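Local coordinates for protein ACDH-11, isoform b (Caenorhabditis elegans, PDB 4Y9J), which belongs to the acyl-CoA dehydrogenase family of flavoproteins and binds flavin-adenine dinucleotide within a four-chain assembly, at residues D31-L34 with D35-L38; Q103-E107 with E108-S112; G163-K166 with L167-E170; S548-N551 with Q552-E556. All coordinates share one frame; numbering follows the deposited sequence.

Interaction 1: D31-L34 with D35-L38; sequences DPIL and DRTL
The N-terminal end of helix 34-41 is entered through an Asx turn, in which the Asp31 carboxylate takes the N-H groups at the entry while Thr37 reaches back to the N-cap carbonyl. Ile33 stands at the N-cap, and its carbonyl oxygen takes two bonds from Thr37: Thr37 N lies 3.0 Å from Ile33 O, close to the line of the carbonyl, while the hydroxyl Thr37 OG1 gives a shorter bond of 2.6 Å to Ile33 O from above the carbonyl plane. With OG1 anti to the carbonyl carbon of Thr37 (chi1 -57°), the hydroxyl swings back over the N-cap carbonyl. Ahead of the cap, Asp31 OD1 receives Ile33 N at 3.0 Å and Leu34 N at 2.8 Å, the two donors arriving on opposite faces of the carboxylate, which should fix its rotation. Two waters extend the pattern, one joining Asp31 O to Asp35 N and the other Pro32 O to Arg36 N. The other carboxylate oxygen of Asp31 pairs with Arg328, and Leu34 packs on Phe133 of helix 121-135. The Arg36 chain bends at chi3; its NH2 forms salt bridges with Asp554 and with Asp589 of the second subunit. Within the first turn, Leu34 CD1 lies 4.2 Å from Leu38 CG. Across the cap, Arg36 NH2 folds back to 3.6 Å from Ile33 CG2.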
ATOM      1  N   ASP B  31      26.425 -21.730 -18.386  1.00 45.79           N
ATOM      2  CA  ASP B  31      26.428 -22.765 -17.336  1.00 45.56           C
ATOM      3  C   ASP B  31      27.754 -23.568 -17.425  1.00 47.98           C
ATOM      4  O   ASP B  31      28.114 -24.018 -18.514  1.00 49.41           O
ATOM      5  CB  ASP B  31      25.234 -23.729 -17.418  1.00 43.49           C
ATOM      6  CG  ASP B  31      25.053 -24.588 -16.140  1.00 43.29           C
ATOM      7  OD1 ASP B  31      25.655 -25.686 -16.031  1.00 45.02           O
ATOM      8  OD2 ASP B  31      24.256 -24.192 -15.253  1.00 44.62           O
ATOM      9  N   PRO B  32      28.424 -23.773 -16.273  1.00 47.84           N
ATOM     10  CA  PRO B  32      29.634 -24.588 -16.183  1.00 50.63           C
ATOM     11  C   PRO B  32      29.521 -25.995 -16.720  1.00 49.58           C
ATOM     12  O   PRO B  32      30.444 -26.446 -17.366  1.00 54.80           O
ATOM     13  CB  PRO B  32      29.883 -24.623 -14.684  1.00 49.53           C
ATOM     14  CG  PRO B  32      29.431 -23.288 -14.211  1.00 48.87           C
ATOM     15  CD  PRO B  32      28.184 -23.054 -15.007  1.00 46.65           C
ATOM     16  N   ILE B  33      28.438 -26.712 -16.450  1.00 48.71           N
ATOM     17  CA  ILE B  33      28.365 -28.111 -16.829  1.00 51.59           C
ATOM     18  C   ILE B  33      27.171 -28.619 -17.608  1.00 51.96           C
ATOM     19  O   ILE B  33      27.212 -29.745 -18.063  1.00 50.80           O
ATOM     20  CB  ILE B  33      28.421 -29.084 -15.641  1.00 56.81           C
ATOM     21  CG1 ILE B  33      27.287 -28.867 -14.687  1.00 54.15           C
ATOM     22  CG2 ILE B  33      29.777 -29.106 -14.944  1.00 61.58           C
ATOM     23  CD1 ILE B  33      27.117 -30.100 -13.832  1.00 58.08           C
ATOM     24  N   LEU B  34      26.114 -27.829 -17.754  1.00 49.69           N
ATOM     25  CA  LEU B  34      24.932 -28.254 -18.499  1.00 49.16           C
ATOM     26  C   LEU B  34      25.177 -28.779 -19.914  1.00 51.29           C
ATOM     27  O   LEU B  34      24.687 -29.847 -20.270  1.00 50.70           O
ATOM     28  CB  LEU B  34      23.937 -27.086 -18.584  1.00 48.00           C
ATOM     29  CG  LEU B  34      22.611 -27.474 -19.199  1.00 48.93           C
ATOM     30  CD1 LEU B  34      22.039 -28.712 -18.531  1.00 49.16           C
ATOM     31  CD2 LEU B  34      21.724 -26.256 -19.048  1.00 47.86           C
ATOM     32  N   ASP B  35      25.868 -27.995 -20.733  1.00 51.22           N
ATOM     33  CA  ASP B  35      26.107 -28.404 -22.097  1.00 53.75           C
ATOM     34  C   ASP B  35      27.003 -29.671 -22.136  1.00 57.31           C
ATOM     35  O   ASP B  35      26.723 -30.591 -22.907  1.00 61.56           O
ATOM     36  CB  ASP B  35      26.748 -27.257 -22.887  1.00 55.10           C
ATOM     37  CG  ASP B  35      27.034 -27.619 -24.378  1.00 57.33           C
ATOM     38  OD1 ASP B  35      26.071 -27.700 -25.190  1.00 58.46           O
ATOM     39  OD2 ASP B  35      28.223 -27.784 -24.728  1.00 59.24           O
ATOM     40  N   ARG B  36      28.089 -29.713 -21.349  1.00 56.89           N
ATOM     41  CA  ARG B  36      28.957 -30.909 -21.288  1.00 58.75           C
ATOM     42  C   ARG B  36      28.158 -32.153 -20.904  1.00 57.27           C
ATOM     43  O   ARG B  36      28.379 -33.199 -21.466  1.00 59.28           O
ATOM     44  CB  ARG B  36      30.166 -30.719 -20.360  1.00 61.25           C
ATOM     45  CG  ARG B  36      31.238 -29.788 -20.912  1.00 62.70           C
ATOM     46  CD  ARG B  36      32.614 -29.995 -20.308  1.00 65.33           C
ATOM     47  NE  ARG B  36      32.741 -29.857 -18.844  1.00 62.02           N
ATOM     48  CZ  ARG B  36      32.693 -28.709 -18.164  1.00 61.50           C
ATOM     49  NH1 ARG B  36      32.495 -27.547 -18.781  1.00 59.51           N
ATOM     50  NH2 ARG B  36      32.838 -28.717 -16.836  1.00 57.06           N
ATOM     51  N   THR B  37      27.204 -32.010 -19.988  1.00 56.85           N
ATOM     52  CA  THR B  37      26.387 -33.102 -19.476  1.00 54.09           C
ATOM     53  C   THR B  37      25.420 -33.601 -20.523  1.00 57.48           C
ATOM     54  O   THR B  37      25.273 -34.821 -20.692  1.00 55.83           O
ATOM     55  CB  THR B  37      25.593 -32.638 -18.258  1.00 54.91           C
ATOM     56  OG1 THR B  37      26.507 -32.161 -17.283  1.00 53.01           O
ATOM     57  CG2 THR B  37      24.736 -33.764 -17.682  1.00 54.02           C
ATOM     58  N   LEU B  38      24.790 -32.679 -21.262  1.00 54.22           N
ATOM     59  CA  LEU B  38      23.902 -33.063 -22.367  1.00 55.37           C
ATOM     60  C   LEU B  38      24.643 -33.786 -23.510  1.00 58.08           C
ATOM     61  O   LEU B  38      24.143 -34.752 -24.118  1.00 58.32           O
ATOM     62  CB  LEU B  38      23.143 -31.840 -22.949  1.00 54.95           C
ATOM     63  CG  LEU B  38      22.256 -31.074 -21.965  1.00 57.53           C
ATOM     64  CD1 LEU B  38      21.547 -29.912 -22.681  1.00 56.79           C
ATOM     65  CD2 LEU B  38      21.321 -32.030 -21.230  1.00 56.17           C
TER
HETATM   66  O   HOH W   1      26.628 -25.076 -20.487  1.00 48.02           O
HETATM   67  O   HOH W   2      28.925 -27.465 -19.895  1.00 51.01           O

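Interaction 2: Q103-E107 with E108-S112; sequences QICAE and EGVIS
The carbonyl oxygen of Cys105 is gripped by more than one donor where helix 96-107 ends. Val110 N bonds to Cys105 O at 3.0 Å, in the carbonyl plane, and a water donates to the same oxygen. That water also accepts from Ile111 N and donates to Ser112 OG, so the chain just past the turn is tied to Cys105 O through the water as well as directly. This is a Schellman motif: Gly109 takes a positive phi of 64°, and its N reaches back to Ala106 O at 3.0 Å from well above the carbonyl plane. One step earlier, Glu108 N keeps the regular helical bond to Ile104 O, at 2.8 Å.

Two side-chain contacts accompany these bonds. Val110 comes up against Cys105, CB to CB at 4.2 Å, the apolar contact that in Schellman motifs often accompanies the 6-to-1 bond. Glu108 runs beside Ile104 and points the same way; its CG lies 3.9 Å from Ile104 CG2, and a bend at chi2 (-78°) then turns the carboxylate aside. There Glu108 meets Lys131 and Arg60, and Arg60 also pairs with Glu107, which probably eases the proximity of the two acids.

The turn is buried among helices: Ile104 packs on helix 44-74, Val110 touches Leu132 of helix 121-135, and Cys105, Val110 and Ile111 all meet Met146 of helix 143-158.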
ATOM      1  N   GLN B 103       1.862 -18.275 -20.918  1.00 32.27           N
ATOM      2  CA  GLN B 103       1.824 -18.378 -22.351  1.00 35.32           C
ATOM      3  C   GLN B 103       3.124 -18.796 -22.979  1.00 34.37           C
ATOM      4  O   GLN B 103       3.130 -19.621 -23.914  1.00 35.49           O
ATOM      5  CB  GLN B 103       1.294 -17.097 -22.999  1.00 35.03           C
ATOM      6  CG  GLN B 103      -0.083 -16.754 -22.473  1.00 37.16           C
ATOM      7  CD  GLN B 103      -0.522 -15.301 -22.786  1.00 46.24           C
ATOM      8  OE1 GLN B 103       0.221 -14.499 -23.360  1.00 47.51           O
ATOM      9  NE2 GLN B 103      -1.724 -14.967 -22.364  1.00 48.03           N
ATOM     10  N   ILE B 104       4.192 -18.207 -22.522  1.00 32.91           N
ATOM     11  CA  ILE B 104       5.531 -18.560 -22.954  1.00 34.51           C
ATOM     12  C   ILE B 104       5.851 -20.047 -22.656  1.00 36.00           C
ATOM     13  O   ILE B 104       6.417 -20.742 -23.526  1.00 35.45           O
ATOM     14  CB  ILE B 104       6.576 -17.635 -22.347  1.00 34.85           C
ATOM     15  CG1 ILE B 104       6.454 -16.217 -22.960  1.00 36.61           C
ATOM     16  CG2 ILE B 104       7.973 -18.195 -22.573  1.00 34.83           C
ATOM     17  CD1 ILE B 104       7.304 -15.184 -22.228  1.00 37.09           C
ATOM     18  N   CYS B 105       5.449 -20.518 -21.479  1.00 34.06           N
ATOM     19  CA  CYS B 105       5.592 -21.937 -21.129  1.00 36.19           C
ATOM     20  C   CYS B 105       4.919 -22.873 -22.126  1.00 37.39           C
ATOM     21  O   CYS B 105       5.489 -23.920 -22.514  1.00 36.93           O
ATOM     22  CB  CYS B 105       5.059 -22.192 -19.734  1.00 36.78           C
ATOM     23  SG  CYS B 105       6.203 -21.569 -18.506  1.00 37.41           S
ATOM     24  N   ALA B 106       3.703 -22.513 -22.546  1.00 37.23           N
ATOM     25  CA  ALA B 106       3.015 -23.248 -23.591  1.00 38.80           C
ATOM     26  C   ALA B 106       3.791 -23.200 -24.913  1.00 41.87           C
ATOM     27  O   ALA B 106       4.104 -24.259 -25.482  1.00 42.89           O
ATOM     28  CB  ALA B 106       1.633 -22.679 -23.861  1.00 39.28           C
ATOM     29  N   GLU B 107       4.060 -21.991 -25.400  1.00 39.97           N
ATOM     30  CA  GLU B 107       4.737 -21.766 -26.691  1.00 45.96           C
ATOM     31  C   GLU B 107       6.070 -22.572 -26.728  1.00 42.75           C
ATOM     32  O   GLU B 107       6.419 -23.185 -27.754  1.00 41.79           O
ATOM     33  CB  GLU B 107       5.135 -20.275 -26.837  1.00 51.64           C
ATOM     34  CG  GLU B 107       4.301 -19.399 -27.723  1.00 61.91           C
ATOM     35  CD  GLU B 107       4.588 -17.892 -27.541  1.00 68.29           C
ATOM     36  OE1 GLU B 107       5.562 -17.462 -26.872  1.00 64.10           O
ATOM     37  OE2 GLU B 107       3.809 -17.090 -28.077  1.00 82.17           O
ATOM     38  N   GLU B 108       6.799 -22.492 -25.637  1.00 40.12           N
ATOM     39  CA  GLU B 108       8.124 -23.130 -25.466  1.00 43.04           C
ATOM     40  C   GLU B 108       8.094 -24.635 -25.141  1.00 41.67           C
ATOM     41  O   GLU B 108       9.155 -25.280 -25.053  1.00 42.31           O
ATOM     42  CB  GLU B 108       8.964 -22.397 -24.404  1.00 40.53           C
ATOM     43  CG  GLU B 108       9.325 -20.986 -24.868  1.00 42.07           C
ATOM     44  CD  GLU B 108      10.455 -20.910 -25.853  1.00 47.53           C
ATOM     45  OE1 GLU B 108      11.039 -21.971 -26.210  1.00 47.51           O
ATOM     46  OE2 GLU B 108      10.731 -19.801 -26.330  1.00 46.66           O
ATOM     47  N   GLY B 109       6.902 -25.169 -24.924  1.00 42.52           N
ATOM     48  CA  GLY B 109       6.719 -26.598 -24.648  1.00 41.70           C
ATOM     49  C   GLY B 109       7.361 -27.036 -23.381  1.00 41.65           C
ATOM     50  O   GLY B 109       7.762 -28.154 -23.264  1.00 39.46           O
ATOM     51  N   VAL B 110       7.394 -26.167 -22.350  1.00 38.22           N
ATOM     52  CA  VAL B 110       7.933 -26.572 -21.105  1.00 39.00           C
ATOM     53  C   VAL B 110       7.262 -27.825 -20.522  1.00 39.22           C
ATOM     54  O   VAL B 110       7.920 -28.599 -19.824  1.00 40.25           O
ATOM     55  CB  VAL B 110       7.845 -25.378 -20.121  1.00 41.12           C
ATOM     56  CG1 VAL B 110       7.971 -25.846 -18.739  1.00 43.28           C
ATOM     57  CG2 VAL B 110       8.860 -24.336 -20.535  1.00 42.14           C
ATOM     58  N   ILE B 111       5.972 -28.012 -20.798  1.00 39.71           N
ATOM     59  CA  ILE B 111       5.248 -29.262 -20.529  1.00 38.79           C
ATOM     60  C   ILE B 111       5.325 -30.187 -21.755  1.00 41.46           C
ATOM     61  O   ILE B 111       5.652 -31.370 -21.609  1.00 41.32           O
ATOM     62  CB  ILE B 111       3.736 -29.022 -20.243  1.00 39.86           C
ATOM     63  CG1 ILE B 111       3.571 -28.011 -19.097  1.00 39.67           C
ATOM     64  CG2 ILE B 111       3.026 -30.345 -19.859  1.00 41.91           C
ATOM     65  CD1 ILE B 111       4.372 -28.347 -17.883  1.00 37.55           C
ATOM     66  N   SER B 112       5.018 -29.674 -22.946  1.00 41.18           N
ATOM     67  CA  SER B 112       4.889 -30.519 -24.127  1.00 42.43           C
ATOM     68  C   SER B 112       6.085 -31.360 -24.419  1.00 40.25           C
ATOM     69  O   SER B 112       5.966 -32.484 -24.914  1.00 42.64           O
ATOM     70  CB  SER B 112       4.604 -29.688 -25.421  1.00 46.80           C
ATOM     71  OG  SER B 112       3.761 -28.635 -25.048  1.00 57.47           O
TER
HETATM   72  O   HOH W   3       4.110 -26.597 -22.617  1.00 43.88           O

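Interaction 3: G163-K166 with L167-E170; sequences GKHK and LATE
His165 reaches across to the first turn of the helix that follows it. Its CB lies 3.9 Å from Ala168 CB, and CG keeps to the same methyl. Since CG is anti to the backbone N (chi1 179°), the imidazole extends alongside the helix start, where CD2 lies 3.4 Å from Ala168 CB and nearer still, 3.0 Å, to Ala168 N, which sits at the ring edge near its plane. Farther out, NE2 comes to 4.0 Å from Leu167 CB. The ring is thus applied edge-on to the backbone between Leu167 and Ala168.

The same residue is the N-cap of helix 166-175, and its carbonyl oxygen accepts from the first turn. Thr169 N and Thr169 OG1 approach His165 O from opposite faces of the carbonyl plane, with OG1 at 2.7 Å from that oxygen. Having donated to His165 O, the hydroxyl works a second time as an acceptor: Gly163 N donates to Thr169 OG1 at 2.9 Å, fastening the loop before the cap onto the helix. Gly163 itself has a positive phi (97°), which suits a glycine here.

One residue on, Glu170 N meets Lys166 O at 3.2 Å in a nearly straight bond. This surface turn rests on the sheet of the middle part of the chain: Leu167 and Ala168 touch Leu256 of strand 252-258, while His165 lies on Glu296 and Ile298 of strand 285-298.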
ATOM      1  N   GLY B 163      -8.420 -41.071 -23.274  1.00 49.56           N
ATOM      2  CA  GLY B 163      -9.227 -41.714 -24.291  1.00 52.56           C
ATOM      3  C   GLY B 163     -10.464 -42.367 -23.730  1.00 53.52           C
ATOM      4  O   GLY B 163     -11.258 -42.862 -24.449  1.00 53.40           O
ATOM      5  N   LYS B 164     -10.579 -42.392 -22.423  1.00 54.61           N
ATOM      6  CA  LYS B 164     -11.683 -43.025 -21.732  1.00 58.60           C
ATOM      7  C   LYS B 164     -12.525 -42.033 -20.942  1.00 57.29           C
ATOM      8  O   LYS B 164     -13.717 -42.060 -20.956  1.00 60.75           O
ATOM      9  CB  LYS B 164     -11.111 -43.990 -20.706  1.00 62.15           C
ATOM     10  CG  LYS B 164     -12.230 -44.663 -19.939  1.00 70.24           C
ATOM     11  CD  LYS B 164     -11.701 -45.417 -18.752  1.00 73.89           C
ATOM     12  CE  LYS B 164     -11.226 -46.790 -19.166  1.00 80.35           C
ATOM     13  NZ  LYS B 164      -9.971 -47.057 -18.411  1.00 81.28           N
ATOM     14  N   HIS B 165     -11.870 -41.192 -20.193  1.00 52.12           N
ATOM     15  CA  HIS B 165     -12.557 -40.355 -19.230  1.00 52.23           C
ATOM     16  C   HIS B 165     -12.637 -38.991 -19.838  1.00 49.87           C
ATOM     17  O   HIS B 165     -11.631 -38.466 -20.260  1.00 48.20           O
ATOM     18  CB  HIS B 165     -11.698 -40.319 -17.981  1.00 50.32           C
ATOM     19  CG  HIS B 165     -12.268 -39.475 -16.904  1.00 54.18           C
ATOM     20  ND1 HIS B 165     -12.952 -39.994 -15.826  1.00 57.53           N
ATOM     21  CD2 HIS B 165     -12.267 -38.141 -16.743  1.00 49.84           C
ATOM     22  CE1 HIS B 165     -13.335 -39.008 -15.043  1.00 53.54           C
ATOM     23  NE2 HIS B 165     -12.952 -37.875 -15.593  1.00 54.33           N
ATOM     24  N   LYS B 166     -13.812 -38.402 -19.858  1.00 53.12           N
ATOM     25  CA  LYS B 166     -14.056 -37.176 -20.600  1.00 54.85           C
ATOM     26  C   LYS B 166     -13.203 -35.965 -20.135  1.00 50.85           C
ATOM     27  O   LYS B 166     -12.436 -35.390 -20.911  1.00 49.70           O
ATOM     28  CB  LYS B 166     -15.532 -36.873 -20.461  1.00 60.61           C
ATOM     29  CG  LYS B 166     -16.064 -35.690 -21.267  1.00 66.28           C
ATOM     30  CD  LYS B 166     -17.579 -35.621 -21.019  1.00 72.22           C
ATOM     31  CE  LYS B 166     -18.302 -34.750 -22.028  1.00 76.66           C
ATOM     32  NZ  LYS B 166     -18.028 -33.354 -21.662  1.00 76.79           N
ATOM     33  N   LEU B 167     -13.304 -35.604 -18.870  1.00 48.47           N
ATOM     34  CA  LEU B 167     -12.550 -34.470 -18.362  1.00 47.58           C
ATOM     35  C   LEU B 167     -11.022 -34.733 -18.372  1.00 45.77           C
ATOM     36  O   LEU B 167     -10.235 -33.874 -18.752  1.00 44.92           O
ATOM     37  CB  LEU B 167     -13.037 -34.077 -16.950  1.00 49.73           C
ATOM     38  CG  LEU B 167     -12.347 -32.834 -16.328  1.00 51.02           C
ATOM     39  CD1 LEU B 167     -12.510 -31.611 -17.231  1.00 51.00           C
ATOM     40  CD2 LEU B 167     -12.834 -32.525 -14.908  1.00 52.64           C
ATOM     41  N   ALA B 168     -10.610 -35.952 -18.009  1.00 45.57           N
ATOM     42  CA  ALA B 168      -9.194 -36.261 -17.912  1.00 44.69           C
ATOM     43  C   ALA B 168      -8.570 -36.182 -19.299  1.00 43.83           C
ATOM     44  O   ALA B 168      -7.445 -35.763 -19.441  1.00 42.76           O
ATOM     45  CB  ALA B 168      -9.001 -37.615 -17.285  1.00 44.86           C
ATOM     46  N   THR B 169      -9.308 -36.586 -20.300  1.00 44.71           N
ATOM     47  CA  THR B 169      -8.798 -36.588 -21.679  1.00 46.96           C
ATOM     48  C   THR B 169      -8.624 -35.129 -22.182  1.00 46.16           C
ATOM     49  O   THR B 169      -7.563 -34.764 -22.702  1.00 46.23           O
ATOM     50  CB  THR B 169      -9.694 -37.433 -22.597  1.00 48.50           C
ATOM     51  OG1 THR B 169      -9.734 -38.807 -22.139  1.00 47.73           O
ATOM     52  CG2 THR B 169      -9.253 -37.342 -24.033  1.00 49.65           C
ATOM     53  N   GLU B 170      -9.641 -34.312 -21.986  1.00 44.60           N
ATOM     54  CA  GLU B 170      -9.542 -32.871 -22.313  1.00 44.78           C
ATOM     55  C   GLU B 170      -8.416 -32.204 -21.545  1.00 42.57           C
ATOM     56  O   GLU B 170      -7.618 -31.469 -22.120  1.00 42.50           O
ATOM     57  CB  GLU B 170     -10.843 -32.126 -22.071  1.00 45.73           C
ATOM     58  CG  GLU B 170     -10.629 -30.607 -22.245  1.00 49.16           C
ATOM     59  CD  GLU B 170     -11.888 -29.782 -22.095  1.00 50.90           C
ATOM     60  OE1 GLU B 170     -12.769 -30.149 -21.263  1.00 50.63           O
ATOM     61  OE2 GLU B 170     -11.972 -28.774 -22.835  1.00 51.79           O
TER
HETATM   62  O   HOH W   4     -14.330 -32.514 -20.657  1.00 53.24           O

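Interaction 4: S548-N551 with Q552-E556; sequences SVAN and QSDIE
A capping box opens helix 552-563, with Asn551 as N-cap and Asp554 as its reciprocal partner three residues on. In one direction, Asp554 N donates to Asn551 OD1 at 3.1 Å, nearly in line with the side-chain carbonyl, and the same N-H also lies 2.8 Å from Asn551 O, above the plane of that carbonyl, as a second bond. In the other, Asn551 N donates to Asp554 OD2 at 2.9 Å, on the anti side of the carboxylate and 34° out of its plane. The amide can turn over the helix end because CG sits between the backbone N and the carbonyl carbon of Asn551 (chi1 60°). Ser553 adds to the grip, its OG bonding to Asn551 OD1 at 2.8 Å. OD1 thus accepts from Asp554 N and Ser553 OG, which should help to hold the amide's rotation. Such a cap meets N-H groups of the first turn that have no carbonyl partner within the helix.

Asp554 and Ser553 have further partners. Asp554 OD1 faces helix 34-41, while Ser553 OG accepts from Arg366 and is also hydrogen-bonded to Asp589 of the second subunit, whose carboxylate probably competes with Asn551 OD1 for the one hydroxyl proton; this helix start therefore lies at a subunit interface. From the loop side, Ala550 lies against the Asp554 carboxylate, its CA 3.2 Å from Asp554 OD2.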
ATOM      1  N   SER B 548      36.310 -37.627 -23.416  1.00 86.54           N
ATOM      2  CA  SER B 548      35.766 -36.989 -24.594  1.00 87.71           C
ATOM      3  C   SER B 548      35.169 -35.615 -24.293  1.00 85.70           C
ATOM      4  O   SER B 548      35.109 -34.788 -25.203  1.00 83.66           O
ATOM      5  CB  SER B 548      34.701 -37.874 -25.228  1.00 91.24           C
ATOM      6  OG  SER B 548      33.506 -37.739 -24.474  1.00 87.36           O
ATOM      7  N   VAL B 549      34.707 -35.363 -23.048  1.00 76.26           N
ATOM      8  CA  VAL B 549      34.096 -34.069 -22.738  1.00 75.22           C
ATOM      9  C   VAL B 549      34.681 -33.423 -21.478  1.00 69.89           C
ATOM     10  O   VAL B 549      34.695 -32.201 -21.381  1.00 74.59           O
ATOM     11  CB  VAL B 549      32.527 -34.101 -22.641  1.00 76.78           C
ATOM     12  CG1 VAL B 549      31.922 -35.047 -23.679  1.00 81.49           C
ATOM     13  CG2 VAL B 549      32.050 -34.491 -21.259  1.00 75.44           C
ATOM     14  N   ALA B 550      35.190 -34.226 -20.556  1.00 65.58           N
ATOM     15  CA  ALA B 550      35.632 -33.712 -19.259  1.00 65.69           C
ATOM     16  C   ALA B 550      36.743 -32.694 -19.448  1.00 67.36           C
ATOM     17  O   ALA B 550      37.567 -32.868 -20.346  1.00 67.81           O
ATOM     18  CB  ALA B 550      36.145 -34.869 -18.413  1.00 65.83           C
ATOM     19  N   ASN B 551      36.776 -31.628 -18.639  1.00 64.27           N
ATOM     20  CA  ASN B 551      37.999 -30.810 -18.536  1.00 67.16           C
ATOM     21  C   ASN B 551      38.628 -30.982 -17.142  1.00 67.16           C
ATOM     22  O   ASN B 551      38.092 -31.690 -16.292  1.00 65.82           O
ATOM     23  CB  ASN B 551      37.703 -29.340 -18.851  1.00 66.67           C
ATOM     24  CG  ASN B 551      36.695 -28.740 -17.907  1.00 65.85           C
ATOM     25  OD1 ASN B 551      36.665 -29.082 -16.727  1.00 68.90           O
ATOM     26  ND2 ASN B 551      35.824 -27.893 -18.425  1.00 65.37           N
ATOM     27  N   GLN B 552      39.739 -30.310 -16.901  1.00 68.37           N
ATOM     28  CA  GLN B 552      40.485 -30.430 -15.641  1.00 69.77           C
ATOM     29  C   GLN B 552      39.604 -30.076 -14.426  1.00 66.93           C
ATOM     30  O   GLN B 552      39.675 -30.739 -13.393  1.00 67.73           O
ATOM     31  CB  GLN B 552      41.746 -29.577 -15.691  1.00 72.07           C
ATOM     32  CG  GLN B 552      42.680 -29.768 -14.498  1.00 75.30           C
ATOM     33  CD  GLN B 552      43.140 -31.202 -14.349  1.00 74.84           C
ATOM     34  OE1 GLN B 552      43.207 -31.914 -15.308  1.00 78.55           O
ATOM     35  NE2 GLN B 552      43.414 -31.630 -13.144  1.00 74.28           N
ATOM     36  N   SER B 553      38.739 -29.086 -14.577  1.00 65.13           N
ATOM     37  CA  SER B 553      37.850 -28.688 -13.466  1.00 62.37           C
ATOM     38  C   SER B 553      36.957 -29.882 -13.100  1.00 61.43           C
ATOM     39  O   SER B 553      36.639 -30.088 -11.931  1.00 56.39           O
ATOM     40  CB  SER B 553      36.988 -27.482 -13.835  1.00 65.63           C
ATOM     41  OG  SER B 553      35.707 -27.834 -14.445  1.00 66.93           O
ATOM     42  N   ASP B 554      36.594 -30.720 -14.076  1.00 59.31           N
ATOM     43  CA  ASP B 554      35.706 -31.826 -13.793  1.00 57.23           C
ATOM     44  C   ASP B 554      36.383 -32.827 -12.870  1.00 55.48           C
ATOM     45  O   ASP B 554      35.738 -33.365 -11.956  1.00 55.56           O
ATOM     46  CB  ASP B 554      35.245 -32.522 -15.091  1.00 59.18           C
ATOM     47  CG  ASP B 554      34.248 -31.669 -15.910  1.00 61.66           C
ATOM     48  OD1 ASP B 554      33.366 -30.982 -15.336  1.00 56.92           O
ATOM     49  OD2 ASP B 554      34.309 -31.717 -17.172  1.00 65.15           O
ATOM     50  N   ILE B 555      37.664 -33.081 -13.078  1.00 58.01           N
ATOM     51  CA  ILE B 555      38.431 -34.019 -12.193  1.00 58.74           C
ATOM     52  C   ILE B 555      38.577 -33.456 -10.772  1.00 58.49           C
ATOM     53  O   ILE B 555      38.377 -34.140  -9.778  1.00 59.15           O
ATOM     54  CB  ILE B 555      39.841 -34.365 -12.747  1.00 62.43           C
ATOM     55  CG1 ILE B 555      39.741 -35.213 -14.012  1.00 63.16           C
ATOM     56  CG2 ILE B 555      40.641 -35.167 -11.729  1.00 62.14           C
ATOM     57  CD1 ILE B 555      40.974 -35.206 -14.891  1.00 68.81           C
ATOM     58  N   GLU B 556      38.926 -32.191 -10.701  1.00 58.25           N
ATOM     59  CA  GLU B 556      39.147 -31.549  -9.421  1.00 58.45           C
ATOM     60  C   GLU B 556      37.851 -31.487  -8.586  1.00 54.53           C
ATOM     61  O   GLU B 556      37.869 -31.656  -7.367  1.00 54.17           O
ATOM     62  CB  GLU B 556      39.667 -30.149  -9.658  1.00 59.14           C
ATOM     63  CG  GLU B 556      40.085 -29.484  -8.363  1.00 61.65           C
ATOM     64  CD  GLU B 556      41.225 -30.217  -7.625  1.00 60.33           C
ATOM     65  OE1 GLU B 556      41.372 -29.986  -6.371  1.00 56.97           O
ATOM     66  OE2 GLU B 556      41.991 -30.971  -8.309  1.00 59.57           O
TER

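In the fold
From the N terminus the four contacts follow in series, none nesting or crossing, since each joins adjoining residues at a helix end. Interaction 1 closes the loop into helix 34-41, interaction 2 closes helix 96-107, and interaction 3 starts helix 166-175; all three belong to the AidB-like N-terminal domain. Interaction 4, starting helix 552-563, lies far along the sequence in the C-terminal domain-like region, yet its centre is about 11 Å from that of interaction 1. There the salt bridge Arg36-Asp554 ties the N-terminal domain to this C-terminal region beside the second subunit. Interaction 3, against the middle-domain strands, is the farthest from interaction 4, about 49 Å between centres, and lies about 22 Å from interaction 2.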